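Long-range contacts in ribosomal RNA small subunit methyltransferase E (Thermotoga maritima, PDB 1Z85), which probably methylates N3 of one specific uridine in the 16S rRNA of the assembled small ribosomal subunit, with S-adenosyl-L-methionine as methyl donor: residues 54-60 against 73-79; 83-87 against 227-233; 92-98 against 186-190. All coordinates share one frame; numbering follows the deposited sequence.

In the fold
From the N terminus, the chain first builds the small beta domain of the PUA clan, where contact 1 (54-60 against 73-79) closes a short loop by zipping strand 55-64 to strand 69-78. The chain then leaves that hairpin directly for residues 83-87, the segment leading into strand 87-92, so contacts 1 and 2 follow one another in series. Contact 2 closes a far longer loop, bringing residues 227-233 at the C-terminal end back to the entry of strand 87-92. Contact 3 (92-98 against 186-190) falls within that loop, joining the exit of strand 87-92 to that of strand 182-186. Contacts 1 and 3 lie on opposite sides of the chain's centre.

Contact 1 of 3, residues 54-60 against 73-79; sequences GFSYTCI and IVKVEEK
Phe55 leans across to the neighbouring strand and rests on Glu78 and Val76. Its CB lies 4.1 Å from Glu77 O. With CG anti to the carbonyl carbon (chi1 -66°), the ring is carried over the partner strand: CD2 comes to 3.8 Å from Val76 CG1, CE2 to 3.6 Å from Glu78 CB, and CZ passes Glu78 CG and OE2. The carboxylate plane of Glu78 is turned only 12° from the ring. A long glutamate suits this place because its methylenes pack on the aromatic while its charge extends past it.

On the same face Tyr57 and Val76 run side by side, with Tyr57 CD2 3.6 Å from Val76 CG2. The other face is polar: one water bridges Thr58 OG1 (2.9 Å) and Glu77 OE1 (3.0 Å), and Glu77 also forms a salt bridge with Lys79, the hydrogen bond within it being weak. Backbone bonds hold the two strands antiparallel, from Lys79 N to Gly54 O onward. Near the far end Thr58 O accepts from Val74 N at 2.7 Å and also from Lys75 N; two residues thus face one, a classic beta bulge. Glycine suits position 54, whose positive phi would press a side chain against the preceding carbonyl.

The hairpin sits inside the sheet of the PUA domain. Strand 46-50 borders residues 55-60, and Glu48 and Asp51 take the hydroxyls of Ser56 and Tyr57. Strand 25-28 is the next neighbour of strand 69-78, and its Val26 packs on the face that carries Tyr57, Cys59 and Ile73.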
loop_
_atom_site.group_PDB
_atom_site.type_symbol
_atom_site.label_atom_id
_atom_site.label_comp_id
_atom_site.label_asym_id
_atom_site.label_seq_id
_atom_site.Cartn_x
_atom_site.Cartn_y
_atom_site.Cartn_z
ATOM N N GLY B 54 6.640 20.565 15.313
ATOM C CA GLY B 54 5.229 20.849 15.584
ATOM C C GLY B 54 4.775 22.260 15.277
ATOM O O GLY B 54 3.567 22.577 15.387
ATOM N N PHE B 55 5.704 23.123 14.875
ATOM C CA PHE B 55 5.316 24.495 14.638
ATOM C C PHE B 55 5.166 24.812 13.176
ATOM O O PHE B 55 5.834 24.219 12.301
ATOM C CB PHE B 55 6.266 25.464 15.343
ATOM C CG PHE B 55 6.194 25.364 16.841
ATOM C CD1 PHE B 55 6.925 24.387 17.516
ATOM C CD2 PHE B 55 5.372 26.200 17.560
ATOM C CE1 PHE B 55 6.859 24.258 18.885
ATOM C CE2 PHE B 55 5.303 26.086 18.944
ATOM C CZ PHE B 55 6.054 25.094 19.606
ATOM N N SER B 56 4.229 25.725 12.936
ATOM C CA SER B 56 3.986 26.291 11.623
ATOM C C SER B 56 4.384 27.779 11.643
ATOM O O SER B 56 4.064 28.504 12.597
ATOM C CB SER B 56 2.504 26.114 11.250
ATOM O OG SER B 56 2.189 26.775 10.042
ATOM N N TYR B 57 5.075 28.226 10.595
ATOM C CA TYR B 57 5.447 29.630 10.452
ATOM C C TYR B 57 4.909 30.202 9.134
ATOM O O TYR B 57 5.124 29.652 8.052
ATOM C CB TYR B 57 6.970 29.814 10.530
ATOM C CG TYR B 57 7.591 29.177 11.755
ATOM C CD1 TYR B 57 7.953 27.821 11.756
ATOM C CD2 TYR B 57 7.792 29.909 12.923
ATOM C CE1 TYR B 57 8.505 27.226 12.890
ATOM C CE2 TYR B 57 8.360 29.319 14.067
ATOM C CZ TYR B 57 8.707 27.987 14.044
ATOM O OH TYR B 57 9.259 27.402 15.152
ATOM N N THR B 58 4.177 31.295 9.237
ATOM C CA THR B 58 3.763 32.041 8.074
ATOM C C THR B 58 4.786 33.144 7.945
ATOM O O THR B 58 5.034 33.879 8.905
ATOM C CB THR B 58 2.364 32.587 8.267
ATOM O OG1 THR B 58 1.484 31.490 8.566
ATOM C CG2 THR B 58 1.879 33.341 7.016
ATOM N N CYS B 59 5.408 33.210 6.770
ATOM C CA CYS B 59 6.577 34.059 6.539
ATOM C C CYS B 59 6.503 34.821 5.209
ATOM O O CYS B 59 5.780 34.436 4.284
ATOM C CB CYS B 59 7.874 33.226 6.548
ATOM S SG CYS B 59 8.028 31.980 7.846
ATOM N N ILE B 60 7.254 35.915 5.142
ATOM C CA ILE B 60 7.481 36.637 3.898
ATOM C C ILE B 60 8.911 36.355 3.424
ATOM O O ILE B 60 9.876 36.627 4.135
ATOM C CB ILE B 60 7.265 38.153 4.066
ATOM C CG1 ILE B 60 5.930 38.418 4.781
ATOM C CG2 ILE B 60 7.344 38.840 2.689
ATOM C CD1 ILE B 60 5.421 39.863 4.697
ATOM N N ILE B 73 9.401 35.747 9.705
ATOM C CA ILE B 73 8.196 35.187 10.373
ATOM C C ILE B 73 7.157 36.313 10.659
ATOM O O ILE B 73 7.538 37.369 11.153
ATOM C CB ILE B 73 8.551 34.514 11.752
ATOM C CG1 ILE B 73 9.614 33.438 11.569
ATOM C CG2 ILE B 73 7.292 33.980 12.440
ATOM C CD1 ILE B 73 10.392 33.114 12.824
ATOM N N VAL B 74 5.888 36.058 10.298
ATOM C CA VAL B 74 4.736 36.908 10.641
ATOM C C VAL B 74 3.955 36.232 11.760
ATOM O O VAL B 74 3.644 36.856 12.762
ATOM C CB VAL B 74 3.753 37.072 9.436
ATOM C CG1 VAL B 74 2.497 37.876 9.833
ATOM C CG2 VAL B 74 4.445 37.699 8.247
ATOM N N LYS B 75 3.648 34.944 11.579
ATOM C CA LYS B 75 2.760 34.235 12.496
ATOM C C LYS B 75 3.340 32.865 12.791
ATOM O O LYS B 75 3.968 32.236 11.923
ATOM C CB LYS B 75 1.343 34.141 11.895
ATOM C CG LYS B 75 0.231 33.714 12.875
ATOM C CD LYS B 75 -1.148 33.694 12.203
ATOM C CE LYS B 75 -2.199 32.907 13.019
ATOM N NZ LYS B 75 -2.959 33.762 13.970
ATOM N N VAL B 76 3.182 32.432 14.036
ATOM C CA VAL B 76 3.533 31.071 14.458
ATOM C C VAL B 76 2.277 30.433 15.019
ATOM O O VAL B 76 1.518 31.084 15.769
ATOM C CB VAL B 76 4.587 31.057 15.585
ATOM C CG1 VAL B 76 4.992 29.606 15.941
ATOM C CG2 VAL B 76 5.801 31.898 15.201
ATOM N N GLU B 77 2.040 29.185 14.649
ATOM C CA GLU B 77 1.040 28.364 15.318
ATOM C C GLU B 77 1.698 27.040 15.668
ATOM O O GLU B 77 2.326 26.419 14.810
ATOM C CB GLU B 77 -0.163 28.074 14.408
ATOM C CG GLU B 77 -0.884 29.288 13.840
ATOM C CD GLU B 77 -1.575 28.968 12.512
ATOM O OE1 GLU B 77 -0.883 29.023 11.463
ATOM O OE2 GLU B 77 -2.803 28.664 12.526
ATOM N N GLU B 78 1.568 26.633 16.928
ATOM C CA GLU B 78 1.841 25.263 17.346
ATOM C C GLU B 78 0.759 24.365 16.741
ATOM O O GLU B 78 -0.438 24.527 17.026
ATOM C CB GLU B 78 1.808 25.152 18.862
ATOM C CG GLU B 78 2.150 23.767 19.395
ATOM C CD GLU B 78 2.134 23.712 20.913
ATOM O OE1 GLU B 78 1.252 24.367 21.524
ATOM O OE2 GLU B 78 3.004 23.013 21.486
ATOM N N LYS B 79 1.182 23.429 15.897
ATOM C CA LYS B 79 0.262 22.601 15.125
ATOM C C LYS B 79 0.135 21.178 15.689
ATOM O O LYS B 79 -0.902 20.570 15.553
ATOM C CB LYS B 79 0.713 22.570 13.654
ATOM C CG LYS B 79 -0.391 22.856 12.621
ATOM C CD LYS B 79 -0.597 24.337 12.329
ATOM C CE LYS B 79 -1.782 24.515 11.391
ATOM N NZ LYS B 79 -2.004 25.925 10.959
HETATM O O HOH W 1 1.770 30.281 11.163
#

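Contact 2 of 3, residues 83-87 against 227-233; sequences PTEKL and IALKKQK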
loop_
_atom_site.group_PDB
_atom_site.type_symbol
_atom_site.label_atom_id
_atom_site.label_comp_id
_atom_site.label_asym_id
_atom_site.label_seq_id
_atom_site.Cartn_x
_atom_site.Cartn_y
_atom_site.Cartn_z
ATOM N N PRO B 83 3.325 13.315 21.542
ATOM C CA PRO B 83 2.276 12.423 22.052
ATOM C C PRO B 83 2.698 11.790 23.380
ATOM O O PRO B 83 3.890 11.567 23.609
ATOM C CB PRO B 83 2.175 11.363 20.958
ATOM C CG PRO B 83 3.555 11.274 20.454
ATOM C CD PRO B 83 4.132 12.665 20.498
ATOM N N THR B 84 1.724 11.494 24.237
ATOM C CA THR B 84 1.996 10.803 25.493
ATOM C C THR B 84 2.305 9.337 25.266
ATOM O O THR B 84 3.187 8.808 25.928
ATOM C CB THR B 84 0.831 10.871 26.470
ATOM O OG1 THR B 84 -0.062 11.910 26.069
ATOM C CG2 THR B 84 1.349 11.117 27.885
ATOM N N GLU B 85 1.601 8.667 24.350
ATOM C CA GLU B 85 2.009 7.302 24.011
ATOM C C GLU B 85 2.520 7.138 22.569
ATOM O O GLU B 85 1.892 7.527 21.590
ATOM C CB GLU B 85 0.980 6.279 24.497
ATOM C CG GLU B 85 0.281 5.383 23.523
ATOM C CD GLU B 85 -0.735 4.513 24.276
ATOM O OE1 GLU B 85 -0.417 4.124 25.423
ATOM O OE2 GLU B 85 -1.847 4.263 23.747
ATOM N N LYS B 86 3.732 6.622 22.475
ATOM C CA LYS B 86 4.460 6.632 21.222
ATOM C C LYS B 86 4.223 5.323 20.484
ATOM O O LYS B 86 4.075 4.256 21.094
ATOM C CB LYS B 86 5.966 6.831 21.424
ATOM C CG LYS B 86 6.380 7.937 22.396
ATOM C CD LYS B 86 7.112 9.111 21.735
ATOM C CE LYS B 86 7.530 10.166 22.790
ATOM N NZ LYS B 86 6.378 10.693 23.606
ATOM N N LEU B 87 4.173 5.447 19.159
ATOM C CA LEU B 87 4.248 4.317 18.248
ATOM C C LEU B 87 5.657 4.285 17.643
ATOM O O LEU B 87 6.092 5.230 16.982
ATOM C CB LEU B 87 3.178 4.465 17.177
ATOM C CG LEU B 87 3.232 3.418 16.052
ATOM C CD1 LEU B 87 3.058 2.015 16.587
ATOM C CD2 LEU B 87 2.184 3.721 15.038
ATOM N N ILE B 227 -2.496 -1.040 13.101
ATOM C CA ILE B 227 -2.064 -0.674 14.421
ATOM C C ILE B 227 -2.216 0.848 14.667
ATOM O O ILE B 227 -2.736 1.259 15.666
ATOM C CB ILE B 227 -0.606 -1.180 14.666
ATOM C CG1 ILE B 227 -0.606 -2.719 14.822
ATOM C CG2 ILE B 227 -0.023 -0.507 15.925
ATOM C CD1 ILE B 227 0.707 -3.447 14.528
ATOM N N ALA B 228 -1.759 1.680 13.747
ATOM C CA ALA B 228 -1.900 3.129 13.860
ATOM C C ALA B 228 -3.336 3.564 13.966
ATOM O O ALA B 228 -3.679 4.463 14.706
ATOM C CB ALA B 228 -1.259 3.776 12.642
ATOM N N LEU B 229 -4.185 2.924 13.173
ATOM C CA LEU B 229 -5.632 3.128 13.227
ATOM C C LEU B 229 -6.214 2.856 14.594
ATOM O O LEU B 229 -6.939 3.673 15.136
ATOM C CB LEU B 229 -6.305 2.192 12.241
ATOM C CG LEU B 229 -6.895 2.788 10.973
ATOM C CD1 LEU B 229 -7.587 1.652 10.165
ATOM C CD2 LEU B 229 -7.888 3.883 11.281
ATOM N N LYS B 230 -5.915 1.669 15.120
ATOM C CA LYS B 230 -6.391 1.203 16.429
ATOM C C LYS B 230 -5.882 2.154 17.533
ATOM O O LYS B 230 -6.609 2.537 18.415
ATOM C CB LYS B 230 -5.908 -0.242 16.660
ATOM C CG LYS B 230 -6.862 -1.168 17.376
ATOM C CD LYS B 230 -8.136 -1.461 16.597
ATOM N N LYS B 231 -4.636 2.588 17.422
ATOM C CA LYS B 231 -4.046 3.550 18.348
ATOM C C LYS B 231 -4.388 5.014 18.069
ATOM O O LYS B 231 -3.896 5.929 18.754
ATOM C CB LYS B 231 -2.526 3.374 18.308
ATOM C CG LYS B 231 -2.070 2.112 18.975
ATOM C CD LYS B 231 -2.584 2.131 20.386
ATOM C CE LYS B 231 -1.642 1.566 21.384
ATOM N NZ LYS B 231 -2.488 1.385 22.598
ATOM N N GLN B 232 -5.220 5.234 17.061
ATOM C CA GLN B 232 -5.591 6.566 16.634
ATOM C C GLN B 232 -4.414 7.488 16.328
ATOM O O GLN B 232 -4.469 8.681 16.589
ATOM C CB GLN B 232 -6.543 7.165 17.661
ATOM C CG GLN B 232 -7.974 6.889 17.293
ATOM C CD GLN B 232 -8.781 6.281 18.398
ATOM O OE1 GLN B 232 -9.171 5.112 18.316
ATOM N NE2 GLN B 232 -9.064 7.068 19.432
ATOM N N LYS B 233 -3.335 6.927 15.801
ATOM C CA LYS B 233 -2.250 7.717 15.254
ATOM C C LYS B 233 -2.620 8.281 13.874
ATOM O O LYS B 233 -2.039 9.255 13.405
ATOM C CB LYS B 233 -1.010 6.861 15.160
ATOM C CG LYS B 233 -0.463 6.426 16.561
ATOM C CD LYS B 233 0.254 7.557 17.221
ATOM C CE LYS B 233 0.733 7.248 18.622
ATOM N NZ LYS B 233 1.278 8.542 19.145
#
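Lys233 reaches from the C-terminal tail to the backbone of Glu85, where its NZ gives a hydrogen bond of 2.7 Å to Glu85 O, nearly along the C=O axis. On the way its aliphatic part slides past Leu87 in the opposite direction, Lys233 CE lying 4.0 Å from Leu87 CB, and Lys233 NZ comes within 3.5 Å of Pro83 CB. Lysine fits here because its methylenes lie against leucine while only the last atom must be polar. A second lysine meets the side chain of Glu85: Lys231 NZ makes a salt bridge of 3.2 Å with Glu85 OE2, coming from above the carboxylate plane. Deeper in, Leu87 CD1 touches Ile227 CG2 at 4.0 Å, the two side chains crossing at about a right angle, and Leu87 CD2 faces the small methyl of Ala228.

Behind these contacts stands the end of helix 216-230. Gln232, with positive phi, closes it in a Schellman motif, in which Lys233 N bonds Ala228 O at 2.7 Å; this turn sets Lys233 alongside Leu87. Within residues 83-87, Lys86 NZ donates a hydrogen bond of 2.6 Å to Pro83 O, tying the lysine back to the start of the segment. Farther out, Asp112 pairs with Lys233 NZ and also accepts from Leu87 N, while Leu178 O takes Lys231 NZ.

A methionine in place of Lys233 would probably leave Glu85 O and the carboxylate of Asp112 without their shared donor.

The chemistry is that of an apolar core edged by charge: one ammonium shared between a carbonyl and an aspartate ties the tail to the start of the central sheet, and the Glu85 salt bridge to Lys231 probably adds a second electrostatic link.

Contact 3 of 3, residues 92-98 against 186-190; sequences PIGRWER and VGPEG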
loop_
_atom_site.group_PDB
_atom_site.type_symbol
_atom_site.label_atom_id
_atom_site.label_comp_id
_atom_site.label_asym_id
_atom_site.label_seq_id
_atom_site.Cartn_x
_atom_site.Cartn_y
_atom_site.Cartn_z
ATOM N N PRO B 92 14.250 -2.390 9.111
ATOM C CA PRO B 92 15.474 -3.069 8.751
ATOM C C PRO B 92 16.311 -2.223 7.789
ATOM O O PRO B 92 15.755 -1.603 6.866
ATOM C CB PRO B 92 14.993 -4.358 8.078
ATOM C CG PRO B 92 13.599 -4.049 7.596
ATOM C CD PRO B 92 13.042 -3.039 8.559
ATOM N N ILE B 93 17.618 -2.183 8.049
ATOM C CA ILE B 93 18.609 -1.605 7.166
ATOM C C ILE B 93 18.864 -2.618 6.050
ATOM O O ILE B 93 19.492 -3.641 6.264
ATOM C CB ILE B 93 19.904 -1.260 7.895
ATOM C CG1 ILE B 93 19.653 -0.135 8.905
ATOM C CG2 ILE B 93 20.952 -0.831 6.926
ATOM C CD1 ILE B 93 20.798 0.059 9.926
ATOM N N GLY B 94 18.290 -2.330 4.873
ATOM C CA GLY B 94 18.312 -3.245 3.724
ATOM C C GLY B 94 18.361 -2.466 2.417
ATOM O O GLY B 94 18.837 -1.336 2.391
ATOM N N ARG B 95 17.945 -3.086 1.328
ATOM C CA ARG B 95 17.990 -2.447 0.036
ATOM C C ARG B 95 17.269 -1.141 0.094
ATOM O O ARG B 95 16.156 -1.043 0.693
ATOM C CB ARG B 95 17.375 -3.356 -1.035
ATOM C CG ARG B 95 18.297 -4.505 -1.356
ATOM C CD ARG B 95 17.844 -5.295 -2.559
ATOM N NE ARG B 95 16.517 -5.880 -2.359
ATOM C CZ ARG B 95 15.435 -5.509 -3.048
ATOM N NH1 ARG B 95 15.525 -4.580 -3.978
ATOM N NH2 ARG B 95 14.262 -6.083 -2.828
ATOM N N TRP B 96 17.856 -0.130 -0.529
ATOM C CA TRP B 96 17.357 1.232 -0.345
ATOM C C TRP B 96 15.887 1.433 -0.727
ATOM O O TRP B 96 15.146 2.164 -0.093
ATOM C CB TRP B 96 18.264 2.232 -1.061
ATOM C CG TRP B 96 17.735 3.608 -0.946
ATOM C CD1 TRP B 96 17.234 4.378 -1.960
ATOM C CD2 TRP B 96 17.589 4.365 0.266
ATOM N NE1 TRP B 96 16.809 5.597 -1.449
ATOM C CE2 TRP B 96 16.996 5.604 -0.085
ATOM C CE3 TRP B 96 17.926 4.125 1.614
ATOM C CZ2 TRP B 96 16.717 6.606 0.867
ATOM C CZ3 TRP B 96 17.631 5.106 2.570
ATOM C CH2 TRP B 96 17.048 6.341 2.187
ATOM N N GLU B 97 15.448 0.784 -1.776
ATOM C CA GLU B 97 14.072 0.958 -2.249
ATOM C C GLU B 97 13.048 0.459 -1.188
ATOM O O GLU B 97 11.944 1.041 -1.017
ATOM C CB GLU B 97 13.934 0.205 -3.568
ATOM C CG GLU B 97 15.279 0.387 -4.484
ATOM C CD GLU B 97 16.430 -0.727 -4.329
ATOM O OE1 GLU B 97 16.364 -1.795 -5.002
ATOM O OE2 GLU B 97 17.445 -0.511 -3.596
ATOM N N ARG B 98 13.411 -0.607 -0.452
ATOM C CA ARG B 98 12.555 -1.104 0.632
ATOM C C ARG B 98 12.622 -0.142 1.802
ATOM O O ARG B 98 11.594 0.173 2.370
ATOM C CB ARG B 98 13.001 -2.479 1.097
ATOM C CG ARG B 98 12.601 -3.562 0.141
ATOM C CD ARG B 98 13.340 -4.870 0.397
ATOM N NE ARG B 98 12.770 -5.630 1.501
ATOM C CZ ARG B 98 11.867 -6.599 1.373
ATOM N NH1 ARG B 98 11.329 -6.922 0.193
ATOM N NH2 ARG B 98 11.476 -7.222 2.458
ATOM N N VAL B 186 9.455 -4.588 11.955
ATOM C CA VAL B 186 9.382 -5.109 10.583
ATOM C C VAL B 186 10.610 -6.020 10.267
ATOM O O VAL B 186 11.761 -5.613 10.359
ATOM C CB VAL B 186 9.342 -3.951 9.571
ATOM C CG1 VAL B 186 9.302 -4.489 8.147
ATOM C CG2 VAL B 186 8.143 -3.007 9.864
ATOM N N GLY B 187 10.359 -7.228 9.830
ATOM C CA GLY B 187 11.439 -8.177 9.582
ATOM C C GLY B 187 12.266 -7.906 8.338
ATOM O O GLY B 187 11.817 -7.219 7.391
ATOM N N PRO B 188 13.494 -8.447 8.318
ATOM C CA PRO B 188 14.378 -8.242 7.183
ATOM C C PRO B 188 14.012 -9.076 5.935
ATOM O O PRO B 188 13.342 -10.102 6.019
ATOM C CB PRO B 188 15.738 -8.654 7.736
ATOM C CG PRO B 188 15.427 -9.717 8.716
ATOM C CD PRO B 188 14.102 -9.310 9.339
ATOM N N GLU B 189 14.476 -8.627 4.772
ATOM C CA GLU B 189 14.172 -9.311 3.523
ATOM C C GLU B 189 14.615 -10.785 3.459
ATOM O O GLU B 189 13.884 -11.622 2.981
ATOM C CB GLU B 189 14.758 -8.514 2.365
ATOM C CG GLU B 189 14.425 -9.089 0.991
ATOM C CD GLU B 189 15.041 -8.309 -0.151
ATOM O OE1 GLU B 189 15.944 -7.455 0.067
ATOM O OE2 GLU B 189 14.609 -8.581 -1.288
ATOM N N GLY B 190 15.788 -11.113 3.982
ATOM C CA GLY B 190 16.281 -12.493 3.944
ATOM C C GLY B 190 15.774 -13.353 5.094
ATOM O O GLY B 190 16.186 -14.501 5.222
HETATM O O HOH W 2 16.990 -5.846 1.790
HETATM O O HOH W 3 12.122 -6.037 4.832
#
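Arg95 grips the carboxylate of Glu189 side-on with two nitrogens, NE to Glu189 OE1 at 2.9 Å and NH2 to Glu189 OE2 at 3.0 Å. OE1 accepts through its syn lone pair, whereas OE2 is met from above the carboxylate plane, since the two planes are turned 45° apart. Both oxygens stay near the plane of the guanidinium. Arg95 NH1 makes a salt bridge with Glu97. Glu189 OE1 accepts a hydrogen bond from a water at 2.6 Å, and that water accepts from Arg95 N at 3.0 Å, at the N-cap of helix 96-108.

Arg98 meets Glu189 differently. One face of its guanidinium stacks on the glutamate, 3° from the carboxylate plane, Glu189 CG lying over its centre; an extended side chain, CG opposite the backbone N at chi1 -176°, sets these methylenes against that face. Glutamate suits both roles, offering two oxygens to Arg95 and a methylene chain to Arg98. Between Arg98 NE and Glu189 OE1, charge acts at a long 3.9 Å with no N-H aimed at the oxygen. Arg98 NH2 donates a hydrogen bond to a second water at 2.7 Å, and this water donates to Gly187 O at 2.8 Å. Phe216 adds a cation-pi contact to Arg98.

Pro92 gives an apolar ring to Val186 and Pro188, its CD lying 3.9 Å from Val186 CB.

Strands 87-92 and 182-186 adjoin in the parallel sheet, and the salt-bridge network joins the start of helix 96-108 to the loop after strand 182-186. This lies in the alpha/beta knot fold of SPOUT methyltransferases, whose knotted region generally forms the S-adenosylmethionine pocket.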